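Local structure of secreted protein (Streptomyces lividans TK24, 5LXZ) at residues L33-K38 / S581-M586; A226-P231 / I237-M242; R246-L251 / R458-G463; G342-N347 / F395-S400. The protein probably acts as a secreted copper-radical oxidase of the galactose oxidase-like AA5 family, built round a tyrosine-ligated copper centre. The protein carries 1 engineered substitution. One frame throughout, in Å; residues are numbered along the deposited sequence. Where two conformers were deposited one is given.

Interaction 1 (L33-K38 / S581-M586); sequences LLRTGK and SGWYMM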
loop_
_atom_site.group_PDB
_atom_site.type_symbol
_atom_site.label_atom_id
_atom_site.label_comp_id
_atom_site.label_asym_id
_atom_site.label_seq_id
_atom_site.Cartn_x
_atom_site.Cartn_y
_atom_site.Cartn_z
ATOM N N LEU A 33 -8.454 -2.751 -10.207
ATOM C CA LEU A 33 -9.117 -3.321 -11.348
ATOM C C LEU A 33 -10.195 -4.254 -10.874
ATOM O O LEU A 33 -9.948 -5.082 -10.040
ATOM C CB LEU A 33 -8.133 -4.034 -12.263
ATOM C CG LEU A 33 -8.781 -4.786 -13.416
ATOM C CD1 LEU A 33 -9.439 -3.813 -14.381
ATOM C CD2 LEU A 33 -7.748 -5.638 -14.151
ATOM N N LEU A 34 -11.422 -4.066 -11.374
ATOM C CA LEU A 34 -12.566 -4.882 -10.998
ATOM C C LEU A 34 -12.828 -5.934 -12.065
ATOM O O LEU A 34 -12.406 -5.819 -13.224
ATOM C CB LEU A 34 -13.797 -3.982 -10.912
ATOM C CG LEU A 34 -13.635 -2.739 -10.029
ATOM C CD1 LEU A 34 -14.880 -1.880 -10.210
ATOM C CD2 LEU A 34 -13.399 -3.116 -8.590
ATOM N N ARG A 35 -13.503 -6.991 -11.644
ATOM C CA ARG A 35 -13.746 -8.140 -12.516
ATOM C C ARG A 35 -14.627 -7.835 -13.706
ATOM O O ARG A 35 -14.710 -8.621 -14.621
ATOM C CB ARG A 35 -14.263 -9.315 -11.704
ATOM C CG ARG A 35 -15.609 -9.137 -11.027
ATOM C CD ARG A 35 -16.718 -9.671 -11.872
ATOM N NE ARG A 35 -17.912 -9.906 -11.052
ATOM C CZ ARG A 35 -19.057 -10.364 -11.543
ATOM N NH1 ARG A 35 -19.179 -10.614 -12.830
ATOM N NH2 ARG A 35 -20.059 -10.616 -10.718
ATOM N N THR A 36 -15.300 -6.687 -13.686
ATOM C CA THR A 36 -16.014 -6.154 -14.841
ATOM C C THR A 36 -15.137 -5.565 -15.920
ATOM O O THR A 36 -15.623 -5.181 -16.972
ATOM C CB THR A 36 -16.988 -5.072 -14.375
ATOM O OG1 THR A 36 -16.228 -4.101 -13.622
ATOM C CG2 THR A 36 -18.043 -5.666 -13.483
ATOM N N GLY A 37 -13.821 -5.463 -15.671
ATOM C CA GLY A 37 -12.910 -4.848 -16.573
ATOM C C GLY A 37 -12.754 -3.353 -16.365
ATOM O O GLY A 37 -11.954 -2.737 -17.050
ATOM N N LYS A 38 -13.497 -2.792 -15.421
ATOM C CA LYS A 38 -13.421 -1.378 -15.119
ATOM C C LYS A 38 -12.512 -1.152 -13.928
ATOM O O LYS A 38 -12.240 -2.089 -13.155
ATOM C CB LYS A 38 -14.814 -0.860 -14.859
ATOM C CG LYS A 38 -15.687 -1.083 -16.104
ATOM C CD LYS A 38 -17.024 -0.472 -15.912
ATOM C CE LYS A 38 -18.009 -0.898 -16.989
ATOM N NZ LYS A 38 -19.302 -0.217 -16.685
ATOM N N SER A 581 -9.321 -17.777 -3.802
ATOM C CA SER A 581 -10.598 -17.671 -4.482
ATOM C C SER A 581 -10.867 -16.218 -4.885
ATOM O O SER A 581 -10.481 -15.259 -4.205
ATOM C CB SER A 581 -11.669 -18.125 -3.553
ATOM O OG SER A 581 -11.464 -19.470 -3.201
ATOM N N GLY A 582 -11.506 -16.058 -6.024
ATOM C CA GLY A 582 -11.746 -14.762 -6.589
ATOM C C GLY A 582 -11.579 -14.758 -8.076
ATOM O O GLY A 582 -11.476 -15.809 -8.707
ATOM N N TRP A 583 -11.601 -13.568 -8.629
ATOM C CA TRP A 583 -11.551 -13.375 -10.060
ATOM C C TRP A 583 -10.134 -13.042 -10.492
ATOM O O TRP A 583 -9.426 -12.297 -9.821
ATOM C CB TRP A 583 -12.479 -12.254 -10.455
ATOM C CG TRP A 583 -13.910 -12.604 -10.413
ATOM C CD1 TRP A 583 -14.723 -12.632 -9.298
ATOM C CD2 TRP A 583 -14.717 -13.015 -11.507
ATOM N NE1 TRP A 583 -15.999 -12.962 -9.668
ATOM C CE2 TRP A 583 -16.024 -13.211 -11.009
ATOM C CE3 TRP A 583 -14.471 -13.180 -12.860
ATOM C CZ2 TRP A 583 -17.080 -13.574 -11.831
ATOM C CZ3 TRP A 583 -15.500 -13.567 -13.669
ATOM C CH2 TRP A 583 -16.794 -13.750 -13.156
ATOM N N TYR A 584 -9.768 -13.528 -11.672
ATOM C CA TYR A 584 -8.475 -13.403 -12.253
ATOM C C TYR A 584 -8.592 -13.055 -13.722
ATOM O O TYR A 584 -9.528 -13.484 -14.402
ATOM C CB TYR A 584 -7.723 -14.712 -12.193
ATOM C CG TYR A 584 -7.293 -15.160 -10.814
ATOM C CD1 TYR A 584 -8.195 -15.789 -9.964
ATOM C CD2 TYR A 584 -6.001 -14.947 -10.357
ATOM C CE1 TYR A 584 -7.819 -16.179 -8.702
ATOM C CE2 TYR A 584 -5.613 -15.355 -9.097
ATOM C CZ TYR A 584 -6.514 -15.946 -8.258
ATOM O OH TYR A 584 -6.105 -16.365 -7.005
ATOM N N MET A 585 -7.594 -12.324 -14.215
ATOM C CA MET A 585 -7.332 -12.205 -15.648
ATOM C C MET A 585 -6.558 -13.392 -16.142
ATOM O O MET A 585 -5.503 -13.707 -15.593
ATOM C CB MET A 585 -6.544 -10.964 -15.943
ATOM C CG MET A 585 -7.315 -9.668 -15.782
ATOM S SD MET A 585 -6.302 -8.207 -16.055
ATOM C CE MET A 585 -5.263 -8.163 -14.594
ATOM N N MET A 586 -7.019 -14.067 -17.205
ATOM C CA MET A 586 -6.228 -15.101 -17.815
ATOM C C MET A 586 -5.654 -14.588 -19.120
ATOM O O MET A 586 -6.402 -14.222 -20.034
ATOM C CB MET A 586 -7.014 -16.386 -18.053
ATOM C CG MET A 586 -6.073 -17.545 -18.369
ATOM S SD MET A 586 -6.960 -19.019 -18.857
ATOM C CE MET A 586 -7.413 -18.635 -20.541
#
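The indole of W583 carries the side chain of R35 along one of its faces. R35 CD rides 3.7 Å above the plane, over the middle of the double ring, while CG stands over the five-membered ring, 3.8 Å from its centroid and 5° off the normal, a CH-pi contact. Farther out the guanidinium reaches the benzene half, where W583 CZ2 lies over one of its faces toward the rim, with the two planes only 7° apart. Between these segments the two flat groups meet by their faces. R35 owes this course to a first torsion that sets CG between the backbone N and the carbonyl carbon (chi1 64°) and to a bend at the second, after which the chain runs out along the indole. Apolar carbon and charged end are thus laid on one aromatic surface without a hydrogen bond between the segments. A second, smaller contact lies beside it: L33 CD2 meets M585 SD tip to tip at 3.5 Å, and the methionine CE follows at 3.6 Å from L33 CD2.

R35 sits in a type I turn with a G1 bulge, closed by G37 N to L34 O and L34 N to K38 O, with G37 in a left-handed conformation. This tight hairpin joins strands 30-33 and 39-44 of a propeller blade, whereas W583 and M585 belong to strand 582-590 of the early set domain. W600 of strand 599-603 touches both L33 and M585, while in strand 462-466 I465 touches L33 and L466 touches M585.

Interaction 2 (A226-P231 / I237-M242); sequences AFEFDP and IKVDPM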
loop_
_atom_site.group_PDB
_atom_site.type_symbol
_atom_site.label_atom_id
_atom_site.label_comp_id
_atom_site.label_asym_id
_atom_site.label_seq_id
_atom_site.Cartn_x
_atom_site.Cartn_y
_atom_site.Cartn_z
ATOM N N ALA A 226 -16.285 0.163 7.230
ATOM C CA ALA A 226 -15.985 -0.842 6.236
ATOM C C ALA A 226 -17.093 -1.023 5.238
ATOM O O ALA A 226 -18.303 -0.955 5.593
ATOM C CB ALA A 226 -15.671 -2.154 6.893
ATOM N N PHE A 227 -16.719 -1.314 3.995
ATOM C CA PHE A 227 -17.689 -1.493 2.929
ATOM C C PHE A 227 -17.220 -2.627 2.029
ATOM O O PHE A 227 -16.038 -2.939 1.987
ATOM C CB PHE A 227 -17.752 -0.232 2.048
ATOM C CG PHE A 227 -18.118 1.012 2.785
ATOM C CD1 PHE A 227 -17.164 1.750 3.461
ATOM C CD2 PHE A 227 -19.458 1.376 2.900
ATOM C CE1 PHE A 227 -17.514 2.883 4.183
ATOM C CE2 PHE A 227 -19.804 2.494 3.657
ATOM C CZ PHE A 227 -18.845 3.241 4.269
ATOM N N GLU A 228 -18.137 -3.223 1.295
ATOM C CA GLU A 228 -17.784 -4.010 0.143
ATOM C C GLU A 228 -18.149 -3.210 -1.091
ATOM O O GLU A 228 -19.288 -2.791 -1.222
ATOM C CB GLU A 228 -18.462 -5.349 0.146
ATOM C CG GLU A 228 -17.983 -6.295 1.239
ATOM C CD GLU A 228 -18.613 -7.677 1.150
ATOM O OE1 GLU A 228 -19.196 -8.018 0.078
ATOM O OE2 GLU A 228 -18.526 -8.459 2.119
ATOM N N PHE A 229 -17.216 -2.965 -2.001
ATOM C CA PHE A 229 -17.577 -2.319 -3.249
ATOM C C PHE A 229 -18.020 -3.424 -4.194
ATOM O O PHE A 229 -17.250 -4.347 -4.486
ATOM C CB PHE A 229 -16.418 -1.550 -3.887
ATOM C CG PHE A 229 -16.849 -0.804 -5.100
ATOM C CD1 PHE A 229 -17.518 0.425 -4.939
ATOM C CD2 PHE A 229 -16.734 -1.340 -6.392
ATOM C CE1 PHE A 229 -17.971 1.133 -6.038
ATOM C CE2 PHE A 229 -17.226 -0.610 -7.486
ATOM C CZ PHE A 229 -17.821 0.615 -7.300
ATOM N N ASP A 230 -19.255 -3.325 -4.679
ATOM C CA ASP A 230 -19.829 -4.301 -5.584
ATOM C C ASP A 230 -19.615 -3.794 -7.016
ATOM O O ASP A 230 -20.188 -2.764 -7.400
ATOM C CB ASP A 230 -21.320 -4.447 -5.229
ATOM C CG ASP A 230 -22.062 -5.397 -6.134
ATOM O OD1 ASP A 230 -21.673 -5.597 -7.282
ATOM O OD2 ASP A 230 -23.096 -5.922 -5.652
ATOM N N PRO A 231 -18.775 -4.477 -7.803
ATOM C CA PRO A 231 -18.454 -3.999 -9.135
ATOM C C PRO A 231 -19.606 -4.099 -10.138
ATOM O O PRO A 231 -19.599 -3.357 -11.111
ATOM C CB PRO A 231 -17.292 -4.848 -9.561
ATOM C CG PRO A 231 -17.322 -6.037 -8.720
ATOM C CD PRO A 231 -18.093 -5.748 -7.470
ATOM N N ILE A 237 -21.233 -0.935 -0.433
ATOM C CA ILE A 237 -22.253 -1.541 0.440
ATOM C C ILE A 237 -21.700 -1.586 1.867
ATOM O O ILE A 237 -20.655 -2.211 2.119
ATOM C CB ILE A 237 -22.614 -2.941 -0.032
ATOM C CG1 ILE A 237 -23.074 -2.921 -1.499
ATOM C CG2 ILE A 237 -23.692 -3.517 0.916
ATOM C CD1 ILE A 237 -23.439 -4.264 -2.048
ATOM N N LYS A 238 -22.370 -0.947 2.811
ATOM C CA LYS A 238 -21.902 -0.907 4.168
ATOM C C LYS A 238 -21.950 -2.310 4.780
ATOM O O LYS A 238 -22.935 -3.043 4.599
ATOM C CB LYS A 238 -22.795 0.024 5.004
ATOM C CG LYS A 238 -22.312 0.227 6.427
ATOM C CD LYS A 238 -23.017 1.427 7.067
ATOM C CE LYS A 238 -22.325 1.910 8.323
ATOM N NZ LYS A 238 -22.408 0.929 9.435
ATOM N N VAL A 239 -20.865 -2.703 5.438
ATOM C CA VAL A 239 -20.801 -3.909 6.232
ATOM C C VAL A 239 -20.445 -3.548 7.650
ATOM O O VAL A 239 -20.304 -2.381 7.979
ATOM C CB VAL A 239 -19.823 -4.952 5.593
ATOM C CG1 VAL A 239 -20.337 -5.360 4.210
ATOM C CG2 VAL A 239 -18.356 -4.494 5.594
ATOM N N ASP A 240 -20.228 -4.539 8.514
ATOM C CA ASP A 240 -19.900 -4.171 9.902
ATOM C C ASP A 240 -18.620 -3.347 9.948
ATOM O O ASP A 240 -17.656 -3.687 9.227
ATOM C CB ASP A 240 -19.676 -5.389 10.788
ATOM C CG ASP A 240 -20.942 -6.086 11.188
ATOM O OD1 ASP A 240 -22.040 -5.793 10.634
ATOM O OD2 ASP A 240 -20.776 -7.018 12.009
ATOM N N PRO A 241 -18.587 -2.313 10.797
ATOM C CA PRO A 241 -17.322 -1.623 11.008
ATOM C C PRO A 241 -16.320 -2.512 11.752
ATOM O O PRO A 241 -16.693 -3.431 12.472
ATOM C CB PRO A 241 -17.723 -0.456 11.891
ATOM C CG PRO A 241 -18.894 -0.958 12.701
ATOM C CD PRO A 241 -19.648 -1.771 11.697
ATOM N N MET A 242 -15.038 -2.232 11.551
ATOM C CA MET A 242 -14.006 -2.847 12.349
ATOM C C MET A 242 -14.154 -2.464 13.829
ATOM O O MET A 242 -14.759 -1.440 14.168
ATOM C CB MET A 242 -12.615 -2.407 11.878
ATOM C CG MET A 242 -12.319 -2.891 10.502
ATOM S SD MET A 242 -10.677 -2.405 9.931
ATOM C CE MET A 242 -10.832 -0.627 9.942
HETATM O O HOH W 1 -19.041 0.077 8.409
#
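E228 and I237 bond each other twice through their backbones, E228 N to I237 O and I237 N to E228 O, both at 2.8 Å, which makes them an antiparallel hydrogen-bonded pair. F227 and K238 form the non-hydrogen-bonded pair beside it, and V239 N then closes on A226 O at 3.1 Å with an almost straight bond (171°). The other half of this last pairing is bridged: a water accepts from A226 N and donates to V239 O, taking the place of a second direct bond between these two residues. A226 CB packs at 3.4 Å against D240 O just past this point.

The side chains follow the backbone pairing. In F227, CG lies anti to the carbonyl carbon and beside the backbone N (chi1 -59°), which turns the ring toward the neighbouring strand, where CD2 lies 3.6 Å from K238 CA. Turned to the other face of the sheet, E228 CG meets V239 CG1 at 3.9 Å, the two chains crossing near a right angle, and I237 CD1 reaches D230 CB at 3.8 Å.

A second shell holds the polar ends. The carboxylate of E228 bonds Y279 and N90, while D230 OD1 takes the backbone N atoms of V232 and A233, giving the Asx turn that opens the loop. On its far edge strand 226-230 pairs with strand 91-102, so the whole is the outer beta hairpin of a propeller blade.

Interaction 3 (R246-L251 / R458-G463); sequences RAYPTL and RNYHSG. Engineered in segment 246-251: A247 (natural residue Trp). With CU (copper (II) ion), chain B; EDO (1,2-ethanediol), chain P.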
loop_
_atom_site.group_PDB
_atom_site.type_symbol
_atom_site.label_atom_id
_atom_site.label_comp_id
_atom_site.label_asym_id
_atom_site.label_seq_id
_atom_site.Cartn_x
_atom_site.Cartn_y
_atom_site.Cartn_z
ATOM N N ARG A 246 -8.822 2.614 12.026
ATOM C CA ARG A 246 -7.549 2.412 11.344
ATOM C C ARG A 246 -7.442 3.308 10.130
ATOM O O ARG A 246 -8.172 3.138 9.173
ATOM C CB ARG A 246 -7.376 0.956 10.889
ATOM C CG ARG A 246 -7.589 -0.108 11.966
ATOM C CD ARG A 246 -7.494 -1.478 11.280
ATOM N NE ARG A 246 -7.886 -2.515 12.208
ATOM C CZ ARG A 246 -7.071 -3.143 13.060
ATOM N NH1 ARG A 246 -5.779 -2.941 13.076
ATOM N NH2 ARG A 246 -7.542 -4.044 13.921
ATOM N N ALA A 247 -6.515 4.261 10.183
ATOM C CA ALA A 247 -5.993 4.919 9.002
ATOM C C ALA A 247 -4.758 4.166 8.586
ATOM O O ALA A 247 -3.820 4.004 9.371
ATOM C CB ALA A 247 -5.630 6.386 9.255
ATOM N N TYR A 248 -4.737 3.712 7.331
ATOM C CA TYR A 248 -3.599 3.009 6.709
ATOM C C TYR A 248 -3.422 1.549 7.162
ATOM O O TYR A 248 -2.300 1.074 7.395
ATOM C CB TYR A 248 -2.277 3.728 6.929
ATOM C CG TYR A 248 -2.051 5.017 6.252
ATOM C CD1 TYR A 248 -3.015 5.646 5.470
ATOM C CD2 TYR A 248 -0.791 5.573 6.355
ATOM C CE1 TYR A 248 -2.717 6.841 4.854
ATOM C CE2 TYR A 248 -0.509 6.757 5.769
ATOM C CZ TYR A 248 -1.458 7.380 5.020
ATOM O OH TYR A 248 -1.064 8.547 4.451
ATOM N N PRO A 249 -4.508 0.785 7.286
ATOM C CA PRO A 249 -4.341 -0.632 7.568
ATOM C C PRO A 249 -3.998 -1.445 6.288
ATOM O O PRO A 249 -4.349 -1.041 5.167
ATOM C CB PRO A 249 -5.713 -1.022 8.074
ATOM C CG PRO A 249 -6.610 -0.251 7.206
ATOM C CD PRO A 249 -5.918 1.092 7.008
ATOM N N THR A 250 -3.344 -2.594 6.489
ATOM C CA THR A 250 -3.330 -3.593 5.419
ATOM C C THR A 250 -4.438 -4.578 5.638
ATOM O O THR A 250 -4.624 -5.051 6.755
ATOM C CB THR A 250 -1.981 -4.314 5.365
ATOM O OG1 THR A 250 -1.054 -3.402 4.761
ATOM C CG2 THR A 250 -1.999 -5.570 4.522
ATOM N N LEU A 251 -5.152 -4.887 4.546
ATOM C CA LEU A 251 -6.098 -5.995 4.500
ATOM C C LEU A 251 -5.518 -7.067 3.613
ATOM O O LEU A 251 -5.133 -6.762 2.477
ATOM C CB LEU A 251 -7.414 -5.514 3.914
ATOM C CG LEU A 251 -8.444 -4.977 4.915
ATOM C CD1 LEU A 251 -7.971 -3.887 5.787
ATOM C CD2 LEU A 251 -9.691 -4.551 4.116
ATOM N N ARG A 458 5.741 10.519 -10.555
ATOM C CA ARG A 458 4.865 9.843 -9.570
ATOM C C ARG A 458 5.649 9.521 -8.301
ATOM O O ARG A 458 6.560 8.706 -8.344
ATOM C CB ARG A 458 4.235 8.581 -10.189
ATOM C CG ARG A 458 2.940 8.889 -10.991
ATOM C CD ARG A 458 2.311 7.674 -11.601
ATOM N NE ARG A 458 3.108 7.218 -12.709
ATOM C CZ ARG A 458 3.020 7.703 -13.940
ATOM N NH1 ARG A 458 3.792 7.183 -14.865
ATOM N NH2 ARG A 458 2.177 8.699 -14.241
ATOM N N ASN A 459 5.311 10.175 -7.187
ATOM C CA ASN A 459 5.970 9.941 -5.901
ATOM C C ASN A 459 4.925 9.420 -4.925
ATOM O O ASN A 459 4.288 8.408 -5.243
ATOM C CB ASN A 459 6.901 11.103 -5.451
ATOM C CG ASN A 459 6.189 12.426 -5.174
ATOM O OD1 ASN A 459 5.568 12.623 -4.122
ATOM N ND2 ASN A 459 6.308 13.373 -6.120
ATOM N N TYR A 460 4.772 10.055 -3.778
ATOM C CA TYR A 460 3.753 9.697 -2.767
ATOM C C TYR A 460 2.374 9.682 -3.361
ATOM O O TYR A 460 2.057 10.471 -4.248
ATOM C CB TYR A 460 3.837 10.784 -1.692
ATOM C CG TYR A 460 3.025 10.629 -0.468
ATOM C CD1 TYR A 460 3.094 9.459 0.248
ATOM C CD2 TYR A 460 2.276 11.683 0.008
ATOM C CE1 TYR A 460 2.399 9.335 1.435
ATOM C CE2 TYR A 460 1.555 11.556 1.204
ATOM C CZ TYR A 460 1.640 10.373 1.874
ATOM O OH TYR A 460 0.937 10.230 3.060
ATOM N N HIS A 461 1.533 8.739 -2.911
ATOM C CA HIS A 461 0.137 8.681 -3.344
ATOM C C HIS A 461 -0.006 8.423 -4.830
ATOM O O HIS A 461 -0.853 9.058 -5.474
ATOM C CB HIS A 461 -0.622 9.938 -2.939
ATOM C CG HIS A 461 -0.907 10.034 -1.475
ATOM N ND1 HIS A 461 -1.283 11.210 -0.870
ATOM C CD2 HIS A 461 -0.931 9.086 -0.506
ATOM C CE1 HIS A 461 -1.499 11.000 0.410
ATOM N NE2 HIS A 461 -1.305 9.723 0.656
ATOM N N SER A 462 0.761 7.461 -5.334
ATOM C CA SER A 462 0.701 7.007 -6.720
ATOM C C SER A 462 0.398 5.538 -6.774
ATOM O O SER A 462 0.235 4.853 -5.716
ATOM C CB SER A 462 2.029 7.276 -7.435
ATOM O OG SER A 462 2.408 8.618 -7.329
ATOM N N GLY A 463 0.270 5.008 -8.000
ATOM C CA GLY A 463 0.166 3.581 -8.145
ATOM C C GLY A 463 0.039 3.177 -9.587
ATOM O O GLY A 463 0.074 4.038 -10.467
HETATM CU CU CU B . -1.359 8.730 2.421
HETATM C C1 EDO P . -3.452 -1.899 1.486
HETATM O O1 EDO P . -4.638 -1.537 0.759
HETATM C C2 EDO P . -3.372 -3.381 1.587
HETATM O O2 EDO P . -4.709 -3.758 1.938
HETATM O O HOH W 2 -1.734 10.472 3.684
#
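The copper site of a galactose oxidase-like metalloradical centre brings these two loops together at the middle of the propeller. Y248 was modelled in two conformers, and its geometry here is that of one of them. Y248 OH binds copper at 2.1 Å and H461 NE2 at 2.0 Å; a water at 2.2 Å from the metal and H548 complete the near ligands. Y460, also a residue of the site, stands farther off, its OH 2.8 Å from copper, as the long axial tyrosine does in galactose oxidase. Y248 packs against C80; in that family the equivalent pair is joined by a thioether and carries the radical.

The rings of Y248 and Y460 cross at about a right angle. H461 CD2 lies over the centre of the Y460 ring, and the copper-bound water lies at the edges of both the Y248 and the H461 rings. D478 orients the imidazole through H461 ND1, while Y460 N to N459 OD1 and S462 OG to N459 O shape the loop carrying Y460 and H461. The neighbour of Y248, A247, is an engineered residue. In this conformer Y460 OH donates to Y248 OH at 3.0 Å, a bond to be read with caution.

Interaction 4 (G342-N347 / F395-S400); sequences GMSDAN and FVDGPS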
loop_
_atom_site.group_PDB
_atom_site.type_symbol
_atom_site.label_atom_id
_atom_site.label_comp_id
_atom_site.label_asym_id
_atom_site.label_seq_id
_atom_site.Cartn_x
_atom_site.Cartn_y
_atom_site.Cartn_z
ATOM N N GLY A 342 19.119 -10.874 5.844
ATOM C CA GLY A 342 19.758 -10.563 4.595
ATOM C C GLY A 342 19.337 -9.308 3.871
ATOM O O GLY A 342 19.921 -8.989 2.854
ATOM N N MET A 343 18.299 -8.632 4.356
ATOM C CA MET A 343 17.802 -7.437 3.705
ATOM C C MET A 343 18.845 -6.294 3.669
ATOM O O MET A 343 19.192 -5.747 4.709
ATOM C CB MET A 343 16.530 -6.933 4.394
ATOM C CG MET A 343 15.990 -5.629 3.822
ATOM S SD MET A 343 15.268 -5.733 2.187
ATOM C CE MET A 343 13.722 -6.597 2.596
ATOM N N SER A 344 19.272 -5.936 2.465
ATOM C CA SER A 344 20.063 -4.724 2.271
ATOM C C SER A 344 19.220 -3.515 2.479
ATOM O O SER A 344 18.019 -3.544 2.183
ATOM C CB SER A 344 20.657 -4.677 0.907
ATOM O OG SER A 344 21.648 -5.682 0.798
ATOM N N ASP A 345 19.789 -2.404 2.956
ATOM C CA ASP A 345 18.998 -1.152 3.125
ATOM C C ASP A 345 17.781 -1.438 3.994
ATOM O O ASP A 345 16.666 -1.025 3.683
ATOM C CB ASP A 345 18.634 -0.486 1.786
ATOM C CG ASP A 345 19.859 0.030 1.053
ATOM O OD1 ASP A 345 20.873 0.251 1.763
ATOM O OD2 ASP A 345 19.760 0.266 -0.145
ATOM N N ALA A 346 18.002 -2.164 5.101
ATOM C CA ALA A 346 16.918 -2.482 6.018
ATOM C C ALA A 346 16.409 -1.239 6.746
ATOM O O ALA A 346 15.305 -1.231 7.296
ATOM C CB ALA A 346 17.360 -3.539 6.987
ATOM N N ASN A 347 17.201 -0.165 6.696
ATOM C CA ASN A 347 16.840 1.141 7.164
ATOM C C ASN A 347 16.100 2.008 6.146
ATOM O O ASN A 347 15.830 3.178 6.406
ATOM C CB ASN A 347 18.105 1.859 7.665
ATOM C CG ASN A 347 19.158 2.057 6.577
ATOM O OD1 ASN A 347 19.246 1.324 5.607
ATOM N ND2 ASN A 347 19.968 3.097 6.762
ATOM N N PHE A 395 17.058 -12.800 2.138
ATOM C CA PHE A 395 17.151 -11.834 1.078
ATOM C C PHE A 395 18.565 -11.798 0.495
ATOM O O PHE A 395 19.559 -11.865 1.248
ATOM C CB PHE A 395 16.759 -10.454 1.537
ATOM C CG PHE A 395 15.286 -10.266 1.685
ATOM C CD1 PHE A 395 14.513 -9.842 0.593
ATOM C CD2 PHE A 395 14.685 -10.453 2.911
ATOM C CE1 PHE A 395 13.168 -9.629 0.727
ATOM C CE2 PHE A 395 13.301 -10.246 3.024
ATOM C CZ PHE A 395 12.590 -9.834 1.933
ATOM N N VAL A 396 18.606 -11.662 -0.823
ATOM C CA VAL A 396 19.854 -11.387 -1.560
ATOM C C VAL A 396 19.568 -10.247 -2.481
ATOM O O VAL A 396 18.437 -10.107 -2.981
ATOM C CB VAL A 396 20.370 -12.599 -2.344
ATOM C CG1 VAL A 396 20.654 -13.745 -1.410
ATOM C CG2 VAL A 396 19.390 -13.044 -3.389
ATOM N N ASP A 397 20.552 -9.400 -2.737
ATOM C CA ASP A 397 20.324 -8.270 -3.624
ATOM C C ASP A 397 20.025 -8.758 -5.035
ATOM O O ASP A 397 20.644 -9.719 -5.531
ATOM C CB ASP A 397 21.539 -7.322 -3.691
ATOM C CG ASP A 397 21.766 -6.554 -2.426
ATOM O OD1 ASP A 397 20.962 -6.684 -1.480
ATOM O OD2 ASP A 397 22.765 -5.771 -2.356
ATOM N N GLY A 398 19.064 -8.090 -5.669
ATOM C CA GLY A 398 18.817 -8.235 -7.104
ATOM C C GLY A 398 19.489 -7.089 -7.842
ATOM O O GLY A 398 20.377 -6.394 -7.317
ATOM N N PRO A 399 19.073 -6.857 -9.085
ATOM C CA PRO A 399 19.643 -5.746 -9.824
ATOM C C PRO A 399 19.275 -4.409 -9.224
ATOM O O PRO A 399 18.162 -4.230 -8.672
ATOM C CB PRO A 399 19.020 -5.906 -11.231
ATOM C CG PRO A 399 17.720 -6.563 -10.962
ATOM C CD PRO A 399 17.950 -7.495 -9.815
ATOM N N SER A 400 20.164 -3.441 -9.364
ATOM C CA SER A 400 19.908 -2.118 -8.849
ATOM C C SER A 400 19.305 -1.147 -9.842
ATOM O O SER A 400 19.518 -1.271 -11.051
ATOM C CB SER A 400 21.178 -1.502 -8.288
ATOM O OG SER A 400 21.604 -2.261 -7.179
HETATM O O HOH W 3 19.148 -7.985 0.233
#
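G342 meets F395 where two neighbouring propeller blades adjoin: segment 342-347 belongs to the loop leaving strand 337-339 of one blade, and F395 to the outermost strand 395-397 of the next. Without a side chain, and at a positive phi of 99°, G342 lets its CA come within 3.6 Å of F395 O in a CA-H...O contact. Its own carbonyl O stops 3.3 Å from F395 O, two acceptors that do not bond, while F395 also pairs through its backbone with P341.

M343 supplies the apolar part. Its first torsion places CG anti to the backbone N (chi1 176°), and bends at the next two torsions fold the chain back beside F395, both side chains pointing the same way. CE thereby comes over the middle of the phenyl face, 3.5 Å from its centroid and 13° off the normal. SD lies farther along at 4.5 Å from that centroid, also over the face, a Met-aromatic contact combined with a CH-pi one. V367 and R384 touch both side chains, extending the cluster into the second blade.

S344 then changes the chemistry from apolar to polar. A water accepts from S344 N at 3.0 Å and donates to D397 OD1, and R384 NE donates to S344 O. D397 OD2 forms a salt bridge with K382, which probably keeps the carboxylate ionised and lowers its pKa. The other oxygen, D397 OD1, receives S344 OG at 2.6 Å, using the lone pair on the side of OD2.

In the fold
Interactions 1 and 3 are buried, interaction 2 is partly so, and interaction 4 lies at the surface about 33 Å from interaction 1, centre to centre. Interaction 1 joins the early set domain to the propeller through an arginine laid on an indole and a leucine-methionine contact; interaction 2 ties two strands of a single blade by backbone bonds; interaction 4 links adjacent blades with a mixed apolar and water-bridged polar patch. Interaction 3, closest of the four to the centre of the chain, is instead organised by a metal. Interactions 1 and 2 touch directly, L34 packing on F229 and P231, and the segments of interactions 2 and 3 adjoin in sequence, leading from blade to copper.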